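Local coordinates for protein ubiquinone biosynthesis accessory factor UbiJ (Escherichia coli, PDB 6H6O) that binds hydrophobic ubiquinone-biosynthesis intermediates through its SCP2 domain, the part present here, and is essential for the stability of the Ubi complex, at residues A[16-19]-A[20-24]; A[86-89]-A[90-94]; A[100-104]-A[105-109]; A[111-114]-A[115-118]. All coordinates share one frame; numbering follows the deposited sequence.

Contact 1 (A[16-19]-A[20-24]). With CA (calcium ion), chain I.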
loop_
_atom_site.group_PDB
_atom_site.type_symbol
_atom_site.label_atom_id
_atom_site.label_comp_id
_atom_site.label_asym_id
_atom_site.label_seq_id
_atom_site.Cartn_x
_atom_site.Cartn_y
_atom_site.Cartn_z
ATOM N N PRO A 16 9.918 6.488 -3.130
ATOM C CA PRO A 16 10.654 6.274 -1.862
ATOM C C PRO A 16 9.779 6.412 -0.607
ATOM O O PRO A 16 10.036 5.726 0.382
ATOM C CB PRO A 16 11.773 7.331 -1.907
ATOM C CG PRO A 16 11.877 7.721 -3.334
ATOM C CD PRO A 16 10.490 7.638 -3.870
ATOM N N LEU A 17 8.717 7.257 -0.662
ATOM C CA LEU A 17 7.777 7.387 0.463
ATOM C C LEU A 17 6.974 6.099 0.635
ATOM O O LEU A 17 6.724 5.687 1.765
ATOM C CB LEU A 17 6.827 8.580 0.262
ATOM C CG LEU A 17 7.422 9.965 0.472
ATOM C CD1 LEU A 17 6.352 11.016 0.203
ATOM C CD2 LEU A 17 8.009 10.126 1.900
ATOM N N VAL A 18 6.575 5.461 -0.487
ATOM C CA VAL A 18 5.833 4.189 -0.461
ATOM C C VAL A 18 6.732 3.058 0.119
ATOM O O VAL A 18 6.293 2.311 1.010
ATOM C CB VAL A 18 5.256 3.839 -1.860
ATOM C CG1 VAL A 18 4.754 2.395 -1.928
ATOM C CG2 VAL A 18 4.161 4.835 -2.268
ATOM N N THR A 19 7.985 2.925 -0.390
ATOM C CA THR A 19 8.887 1.868 0.115
ATOM C C THR A 19 9.197 2.060 1.615
ATOM O O THR A 19 9.156 1.084 2.373
ATOM C CB THR A 19 10.126 1.718 -0.753
ATOM O OG1 THR A 19 10.860 2.926 -0.702
ATOM C CG2 THR A 19 9.787 1.389 -2.188
ATOM N N ALA A 20 9.447 3.308 2.043
ATOM C CA ALA A 20 9.690 3.629 3.468
ATOM C C ALA A 20 8.483 3.262 4.363
ATOM O O ALA A 20 8.679 2.704 5.449
ATOM C CB ALA A 20 10.041 5.100 3.628
ATOM N N GLY A 21 7.265 3.544 3.881
ATOM C CA GLY A 21 6.009 3.232 4.571
ATOM C C GLY A 21 5.810 1.732 4.722
ATOM O O GLY A 21 5.490 1.242 5.814
ATOM N N ILE A 22 6.061 0.982 3.644
ATOM C CA ILE A 22 5.956 -0.484 3.686
ATOM C C ILE A 22 6.977 -1.042 4.676
ATOM O O ILE A 22 6.631 -1.917 5.465
ATOM C CB ILE A 22 6.044 -1.126 2.255
ATOM C CG1 ILE A 22 4.797 -0.743 1.425
ATOM C CG2 ILE A 22 6.180 -2.670 2.312
ATOM C CD1 ILE A 22 4.992 -1.003 -0.103
ATOM N N GLU A 23 8.223 -0.519 4.656
ATOM C CA GLU A 23 9.281 -0.967 5.566
ATOM C C GLU A 23 8.858 -0.747 7.030
ATOM O O GLU A 23 8.992 -1.664 7.853
ATOM C CB GLU A 23 10.602 -0.228 5.270
ATOM C CG GLU A 23 11.731 -0.667 6.186
ATOM C CD GLU A 23 13.102 -0.135 5.817
ATOM O OE1 GLU A 23 13.483 -0.249 4.629
ATOM O OE2 GLU A 23 13.831 0.312 6.733
ATOM N N SER A 24 8.331 0.466 7.343
ATOM C CA SER A 24 7.879 0.782 8.696
ATOM C C SER A 24 6.776 -0.199 9.157
ATOM O O SER A 24 6.852 -0.733 10.261
ATOM C CB SER A 24 7.377 2.224 8.759
ATOM O OG SER A 24 6.947 2.529 10.073
HETATM CA CA CA I . 15.575 0.677 5.123
HETATM O O HOH W 1 15.679 0.300 2.727
HETATM O O HOH W 2 17.621 1.606 4.329
HETATM O O HOH W 3 16.297 1.384 7.075
HETATM O O HOH W 4 14.506 2.596 4.677
#
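V18 and I22 meet one helical turn apart on helix 14-30, and the backbone between them follows the same spacing. Four successive i to i+4 hydrogen bonds hold these two turns: A20 N to P16 O, G21 N to L17 O, I22 N to V18 O, and E23 N to T19 O, the last at 2.9 Å.

Between the two segments, apolar side-chain contact is limited to V18 and I22. The two side chains lie side by side and point the same way, V18 CG1 coming to 3.9 Å from I22 CD1. I22 sends CG1 away from its own carbonyl carbon (chi1 -67°), back along the helix, where that atom rests 3.4 Å from V18 O. T19 and I22 also pack on L59 of strand 58-63, while L17 and V18 touch L25 of the second subunit.

Within these residues, E23 is the calcium ligand. Its extended chain delivers both carboxylate oxygens to the ion, E23 OE1 at 2.3 Å and E23 OE2 at 2.4 Å from the calcium, a bidentate grip that four waters and D69 accompany. V70 N also donates to E23 OE1, so that oxygen has both a metal and an N-H partner. Helix 14-30 thus presents a regular i to i+4 alpha-helical stretch, with one side against strand 58-63, L17 and V18 at the second subunit, and E23 in a calcium site.

Contact 2 (A[86-89]-A[90-94]). With CA (calcium ion), chain H.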
loop_
_atom_site.group_PDB
_atom_site.type_symbol
_atom_site.label_atom_id
_atom_site.label_comp_id
_atom_site.label_asym_id
_atom_site.label_seq_id
_atom_site.Cartn_x
_atom_site.Cartn_y
_atom_site.Cartn_z
ATOM N N ALA A 86 -2.165 -7.139 -6.473
ATOM C CA ALA A 86 -2.187 -6.670 -5.079
ATOM C C ALA A 86 -3.270 -7.348 -4.230
ATOM O O ALA A 86 -3.025 -7.625 -3.060
ATOM C CB ALA A 86 -2.376 -5.162 -5.040
ATOM N N SER A 87 -4.451 -7.641 -4.829
ATOM C CA SER A 87 -5.601 -8.237 -4.151
ATOM C C SER A 87 -5.339 -9.669 -3.641
ATOM O O SER A 87 -6.192 -10.211 -2.946
ATOM C CB SER A 87 -6.863 -8.155 -5.010
ATOM O OG SER A 87 -6.715 -8.901 -6.204
ATOM N N VAL A 88 -4.168 -10.269 -3.961
ATOM C CA VAL A 88 -3.798 -11.595 -3.457
ATOM C C VAL A 88 -3.352 -11.483 -1.970
ATOM O O VAL A 88 -3.545 -12.426 -1.211
ATOM C CB VAL A 88 -2.748 -12.285 -4.382
ATOM C CG1 VAL A 88 -2.231 -13.598 -3.797
ATOM C CG2 VAL A 88 -3.323 -12.522 -5.776
ATOM N N LEU A 89 -2.767 -10.331 -1.561
ATOM C CA LEU A 89 -2.261 -10.066 -0.196
ATOM C C LEU A 89 -3.272 -10.398 0.941
ATOM O O LEU A 89 -2.902 -11.173 1.823
ATOM C CB LEU A 89 -1.723 -8.619 -0.074
ATOM C CG LEU A 89 -1.226 -8.128 1.294
ATOM C CD1 LEU A 89 0.031 -8.874 1.744
ATOM C CD2 LEU A 89 -0.958 -6.624 1.259
ATOM N N PRO A 90 -4.544 -9.922 0.949
ATOM C CA PRO A 90 -5.450 -10.321 2.048
ATOM C C PRO A 90 -5.800 -11.818 2.069
ATOM O O PRO A 90 -6.391 -12.291 3.043
ATOM C CB PRO A 90 -6.684 -9.436 1.844
ATOM C CG PRO A 90 -6.658 -9.074 0.418
ATOM C CD PRO A 90 -5.221 -9.013 -0.002
ATOM N N LYS A 91 -5.417 -12.571 1.011
ATOM C CA LYS A 91 -5.686 -14.017 0.913
ATOM C C LYS A 91 -4.581 -14.866 1.526
ATOM O O LYS A 91 -4.810 -16.051 1.772
ATOM C CB LYS A 91 -5.887 -14.458 -0.545
ATOM C CG LYS A 91 -7.080 -13.830 -1.242
ATOM C CD LYS A 91 -7.126 -14.195 -2.691
ATOM C CE LYS A 91 -8.257 -13.488 -3.389
ATOM N NZ LYS A 91 -8.372 -13.920 -4.799
ATOM N N LEU A 92 -3.370 -14.308 1.682
ATOM C CA LEU A 92 -2.223 -15.031 2.216
ATOM C C LEU A 92 -2.316 -15.236 3.752
ATOM O O LEU A 92 -1.413 -14.849 4.496
ATOM C CB LEU A 92 -0.898 -14.357 1.773
ATOM C CG LEU A 92 -0.591 -14.363 0.262
ATOM C CD1 LEU A 92 0.568 -13.430 -0.071
ATOM C CD2 LEU A 92 -0.243 -15.745 -0.222
ATOM N N ARG A 93 -3.411 -15.883 4.205
ATOM C CA ARG A 93 -3.702 -16.156 5.619
ATOM C C ARG A 93 -2.802 -17.231 6.230
ATOM O O ARG A 93 -2.440 -17.121 7.403
ATOM C CB ARG A 93 -5.183 -16.521 5.815
ATOM C CG ARG A 93 -6.146 -15.395 5.453
ATOM C CD ARG A 93 -7.588 -15.865 5.422
ATOM N NE ARG A 93 -8.502 -14.784 5.051
ATOM C CZ ARG A 93 -8.880 -14.509 3.804
ATOM N NH1 ARG A 93 -9.715 -13.507 3.564
ATOM N NH2 ARG A 93 -8.423 -15.234 2.789
ATOM N N ASP A 94 -2.457 -18.273 5.447
ATOM C CA ASP A 94 -1.619 -19.398 5.887
ATOM C C ASP A 94 -1.041 -20.164 4.688
ATOM O O ASP A 94 -1.362 -19.831 3.544
ATOM C CB ASP A 94 -2.420 -20.355 6.812
ATOM C CG ASP A 94 -3.818 -20.712 6.334
ATOM O OD1 ASP A 94 -3.990 -20.951 5.116
ATOM O OD2 ASP A 94 -4.730 -20.803 7.186
HETATM CA CA CA H . -3.524 -16.081 9.410
HETATM O O HOH W 5 -1.919 -14.397 8.282
HETATM O O HOH W 6 -4.554 -17.325 11.410
#
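The backbone winds as a 3-10 segment from A86 to K91, with K91 N bonded to V88 O at 2.9 Å and L92 N to L89 O at 3.2 Å, before an inverse gamma turn centred on L92 ends it. A weak bond from L92 N also reaches V88 O.

Among the side chains, the P90 ring leans back over the preceding turn, its CD 3.3 Å from S87 O. The extended K91 chain starts with CB 3.2 Å from V88 O and then runs past S87 O, with its end at E106. L92 reaches back as well, its CB 3.8 Å from L89 O. Beyond the turn, R93 lays one guanidinium face over P90 O, which sits 3.4 Å above the plane, and the carbonyl oxygen R93 O binds a calcium ion at 2.5 Å, a site completed by D124, E127 and waters.

The segment links strand 80-84 to helix 95-104: V88, K91 and L92 pack on L101 of that helix, D94 caps its start through Q97 N, and A86, S87 and P90 touch the second subunit.

Contact 3 (A[100-104]-A[105-109])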
loop_
_atom_site.group_PDB
_atom_site.type_symbol
_atom_site.label_atom_id
_atom_site.label_comp_id
_atom_site.label_asym_id
_atom_site.label_seq_id
_atom_site.Cartn_x
_atom_site.Cartn_y
_atom_site.Cartn_z
ATOM N N ALA A 100 -2.960 -23.118 -2.448
ATOM C CA ALA A 100 -4.111 -22.950 -3.340
ATOM C C ALA A 100 -3.861 -21.813 -4.334
ATOM O O ALA A 100 -4.180 -21.967 -5.512
ATOM C CB ALA A 100 -5.375 -22.692 -2.537
ATOM N N LEU A 101 -3.235 -20.697 -3.872
ATOM C CA LEU A 101 -2.925 -19.549 -4.737
ATOM C C LEU A 101 -1.873 -19.885 -5.778
ATOM O O LEU A 101 -1.983 -19.441 -6.921
ATOM C CB LEU A 101 -2.543 -18.307 -3.923
ATOM C CG LEU A 101 -3.711 -17.694 -3.103
ATOM C CD1 LEU A 101 -3.236 -16.777 -2.038
ATOM C CD2 LEU A 101 -4.771 -17.032 -3.987
ATOM N N ILE A 102 -0.876 -20.704 -5.403
ATOM C CA ILE A 102 0.151 -21.151 -6.345
ATOM C C ILE A 102 -0.487 -22.099 -7.377
ATOM O O ILE A 102 -0.285 -21.922 -8.582
ATOM C CB ILE A 102 1.384 -21.759 -5.622
ATOM C CG1 ILE A 102 2.157 -20.649 -4.862
ATOM C CG2 ILE A 102 2.312 -22.481 -6.622
ATOM C CD1 ILE A 102 3.104 -21.151 -3.695
ATOM N N ARG A 103 -1.315 -23.063 -6.902
ATOM C CA ARG A 103 -2.023 -24.011 -7.769
ATOM C C ARG A 103 -2.945 -23.301 -8.781
ATOM O O ARG A 103 -2.956 -23.664 -9.957
ATOM C CB ARG A 103 -2.816 -25.026 -6.921
ATOM C CG ARG A 103 -3.408 -26.168 -7.742
ATOM C CD ARG A 103 -4.211 -27.149 -6.902
ATOM N NE ARG A 103 -3.384 -27.873 -5.939
ATOM C CZ ARG A 103 -2.773 -29.030 -6.176
ATOM N NH1 ARG A 103 -2.031 -29.597 -5.238
ATOM N NH2 ARG A 103 -2.888 -29.621 -7.362
ATOM N N SER A 104 -3.689 -22.272 -8.337
ATOM C CA SER A 104 -4.601 -21.550 -9.221
ATOM C C SER A 104 -3.892 -20.584 -10.196
ATOM O O SER A 104 -4.534 -20.068 -11.112
ATOM C CB SER A 104 -5.646 -20.798 -8.399
ATOM O OG SER A 104 -5.034 -19.740 -7.679
ATOM N N GLY A 105 -2.607 -20.332 -9.968
ATOM C CA GLY A 105 -1.839 -19.401 -10.791
ATOM C C GLY A 105 -2.065 -17.939 -10.427
ATOM O O GLY A 105 -1.616 -17.040 -11.147
ATOM N N GLU A 106 -2.769 -17.679 -9.306
ATOM C CA GLU A 106 -3.004 -16.322 -8.792
ATOM C C GLU A 106 -1.689 -15.734 -8.264
ATOM O O GLU A 106 -1.490 -14.521 -8.295
ATOM C CB GLU A 106 -4.057 -16.320 -7.689
ATOM C CG GLU A 106 -5.474 -16.466 -8.209
ATOM C CD GLU A 106 -6.521 -16.506 -7.121
ATOM O OE1 GLU A 106 -7.066 -17.599 -6.845
ATOM O OE2 GLU A 106 -6.772 -15.439 -6.519
ATOM N N LEU A 107 -0.793 -16.596 -7.799
ATOM C CA LEU A 107 0.533 -16.213 -7.330
ATOM C C LEU A 107 1.561 -17.084 -8.049
ATOM O O LEU A 107 1.465 -18.304 -7.982
ATOM C CB LEU A 107 0.664 -16.393 -5.807
ATOM C CG LEU A 107 2.024 -16.003 -5.226
ATOM C CD1 LEU A 107 2.016 -14.600 -4.680
ATOM C CD2 LEU A 107 2.426 -16.934 -4.153
ATOM N N GLU A 108 2.511 -16.463 -8.745
ATOM C CA GLU A 108 3.577 -17.180 -9.446
ATOM C C GLU A 108 4.840 -17.061 -8.611
ATOM O O GLU A 108 5.169 -15.969 -8.145
ATOM C CB GLU A 108 3.798 -16.599 -10.856
ATOM C CG GLU A 108 4.795 -17.381 -11.691
ATOM C CD GLU A 108 5.327 -16.682 -12.928
ATOM O OE1 GLU A 108 4.547 -15.971 -13.602
ATOM O OE2 GLU A 108 6.524 -16.880 -13.241
ATOM N N VAL A 109 5.527 -18.189 -8.396
ATOM C CA VAL A 109 6.766 -18.216 -7.611
ATOM C C VAL A 109 7.960 -18.648 -8.468
ATOM O O VAL A 109 7.896 -19.648 -9.181
ATOM C CB VAL A 109 6.654 -19.075 -6.322
ATOM C CG1 VAL A 109 7.941 -19.008 -5.500
ATOM C CG2 VAL A 109 5.466 -18.651 -5.466
HETATM O O HOH W 7 1.575 -20.373 -9.684
#
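A Schellman motif ends helix 95-104 here and turns the chain into strand 107-111. L101 O receives L107 N at 3.2 Å and, more weakly, E106 N, while G105 N is bonded to I102 O at 3.1 Å. G105 takes positive phi (80°), which breaks the helical path and lets the chain leave the helix.

Beyond the cap the strand runs almost perpendicular to the helix, 88° between their directions. I102 bears most of the apolar contact: its CG1 lies 3.8 Å from L107 CD2, and its CD1 is 3.9 Å from V109 CG2, so the isoleucine bridges two strand residues, L107 and V109. L107 O receives the I102 CA-H in a nearly linear contact at 3.5 Å. One water donates to both I102 O and L107 O, tying the helix end to the strand by a second polar route.

L101 CD2 lies across the E106 carboxylate, 3.6 Å from E106 OE2, the oxygen whose partner is K91; E106 OE1 stands 3.1 Å from S104 OG. L107 also reaches A84 in strand 80-84. A Schellman motif with glycine at the positive-phi position is a common C-terminal helix cap; here it leads into strand 107-111, outermost in this chain's sheet.

Contact 4 (A[111-114]-A[115-118]). With LMR ((2S)-2-hydroxybutanedioic acid), chain E.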
loop_
_atom_site.group_PDB
_atom_site.type_symbol
_atom_site.label_atom_id
_atom_site.label_comp_id
_atom_site.label_asym_id
_atom_site.label_seq_id
_atom_site.Cartn_x
_atom_site.Cartn_y
_atom_site.Cartn_z
ATOM N N GLY A 111 12.371 -19.143 -8.096
ATOM C CA GLY A 111 13.403 -19.333 -7.087
ATOM C C GLY A 111 12.963 -20.241 -5.962
ATOM O O GLY A 111 12.225 -21.202 -6.186
ATOM N N ASP A 112 13.417 -19.946 -4.736
ATOM C CA ASP A 112 13.164 -20.776 -3.569
ATOM C C ASP A 112 11.766 -20.578 -2.968
ATOM O O ASP A 112 11.531 -19.627 -2.227
ATOM C CB ASP A 112 14.281 -20.578 -2.515
ATOM C CG ASP A 112 14.167 -21.439 -1.270
ATOM O OD1 ASP A 112 13.388 -22.423 -1.293
ATOM O OD2 ASP A 112 14.894 -21.159 -0.287
ATOM N N ILE A 113 10.867 -21.537 -3.221
ATOM C CA ILE A 113 9.488 -21.509 -2.687
ATOM C C ILE A 113 9.455 -21.412 -1.121
ATOM O O ILE A 113 8.527 -20.823 -0.574
ATOM C CB ILE A 113 8.644 -22.714 -3.231
ATOM C CG1 ILE A 113 7.124 -22.464 -3.035
ATOM C CG2 ILE A 113 9.112 -24.068 -2.633
ATOM C CD1 ILE A 113 6.172 -23.508 -3.687
ATOM N N GLN A 114 10.483 -21.950 -0.437
ATOM C CA GLN A 114 10.578 -21.947 1.030
ATOM C C GLN A 114 10.587 -20.540 1.609
ATOM O O GLN A 114 10.004 -20.328 2.664
ATOM C CB GLN A 114 11.791 -22.758 1.528
ATOM C CG GLN A 114 11.673 -24.251 1.229
ATOM C CD GLN A 114 12.797 -25.045 1.843
ATOM O OE1 GLN A 114 13.937 -25.037 1.365
ATOM N NE2 GLN A 114 12.489 -25.768 2.906
ATOM N N VAL A 115 11.183 -19.567 0.890
ATOM C CA VAL A 115 11.245 -18.166 1.327
ATOM C C VAL A 115 9.837 -17.586 1.502
ATOM O O VAL A 115 9.521 -17.073 2.584
ATOM C CB VAL A 115 12.162 -17.296 0.395
ATOM C CG1 VAL A 115 12.086 -15.810 0.764
ATOM C CG2 VAL A 115 13.612 -17.786 0.441
ATOM N N VAL A 116 8.978 -17.700 0.472
ATOM C CA VAL A 116 7.605 -17.178 0.564
ATOM C C VAL A 116 6.775 -18.019 1.582
ATOM O O VAL A 116 5.992 -17.444 2.333
ATOM C CB VAL A 116 6.913 -16.986 -0.818
ATOM C CG1 VAL A 116 6.706 -18.321 -1.541
ATOM C CG2 VAL A 116 5.600 -16.206 -0.673
ATOM N N GLN A 117 6.987 -19.346 1.642
ATOM C CA GLN A 117 6.298 -20.183 2.641
ATOM C C GLN A 117 6.645 -19.706 4.064
ATOM O O GLN A 117 5.743 -19.554 4.895
ATOM C CB GLN A 117 6.669 -21.668 2.484
ATOM C CG GLN A 117 6.058 -22.318 1.243
ATOM C CD GLN A 117 6.642 -23.687 0.958
ATOM O OE1 GLN A 117 7.690 -24.077 1.478
ATOM N NE2 GLN A 117 5.995 -24.449 0.093
ATOM N N ASN A 118 7.941 -19.412 4.317
ATOM C CA ASN A 118 8.414 -18.940 5.628
ATOM C C ASN A 118 7.907 -17.533 5.919
ATOM O O ASN A 118 7.548 -17.246 7.052
ATOM C CB ASN A 118 9.940 -19.030 5.742
ATOM C CG ASN A 118 10.413 -20.469 5.786
ATOM O OD1 ASN A 118 9.683 -21.373 6.180
ATOM N ND2 ASN A 118 11.649 -20.719 5.409
HETATM C C1 LMR E . 19.365 -17.763 -6.853
HETATM O O1A LMR E . 20.027 -18.042 -7.832
HETATM O O1B LMR E . 18.329 -16.959 -6.872
HETATM C C2 LMR E . 19.708 -18.287 -5.468
HETATM O O2 LMR E . 19.431 -17.329 -4.454
HETATM C C3 LMR E . 18.989 -19.594 -5.158
HETATM C C4 LMR E . 17.526 -19.412 -4.831
HETATM O O4A LMR E . 17.294 -19.228 -3.553
HETATM O O4B LMR E . 16.653 -19.470 -5.673
#
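I113 and Q117 cross obliquely on the first turns of helix 113-128, with the amide of the glutamine brought up beside the isoleucine. Q117 CG points away from its own carbonyl carbon (chi1 -72°) and back along the helix, 3.4 Å from I113 O; the extended chain then sets NE2 3.9 Å from both I113 CG1 and CD1. The terminal amide therefore lies against the aliphatic branch of the isoleucine. Q114 and Q117 also cross obliquely, their amide planes nearly perpendicular at 89°, and the nearest side-chain approach is Q114 CG to Q117 OE1, 4.0 Å.

D112 and V115 meet at about a right angle, V115 CG2 lying 3.7 Å from D112 OD2. The other carboxylate oxygen of D112 serves as the N-cap, accepting Q114 N at 3.1 Å from above the carboxylate plane. D112 O takes V115 N as well. V116 CG1 comes to 3.2 Å from I113 O, a close approach. Further along, Q117 N bonds to I113 O, and N118 N to Q114 O at 2.8 Å.

Around this turn, V115 and V116 pack on C80 of strand 80-84. D112 also borders a bound malate, D112 N standing 3.4 Å from the ligand's O4B, in a pocket shared with A78, D79 and G111. The chemistry implies a helix start supplied twice by one residue: the D112 carboxylate takes Q114 N and its carbonyl V115 N, and the negative charge probably also interacts favourably with the helix dipole.

In the fold
The four contacts follow one another along the chain, and the last three form a connected cluster. Contacts 2 and 3 have centres 11 Å apart and are joined by the salt bridge from K91 NZ to E106 OE2, at 2.8 Å, and by L92 CD2 on L101 CD1. I102 of helix 95-104 meets I113 at the start of helix 113-128; V109 CG2 and V116 CG1, 4.1 Å apart, join strand 107-111 to that helix. Contact 1 stands apart, its centre about 26 Å from that of contact 3; it shares with contact 2 the interface to the second subunit. Contacts 1 and 2 each hold a calcium ligand; contact 4 borders a bound malate, and S87 of contact 2 lies about 4 Å, side chain to ligand, from one.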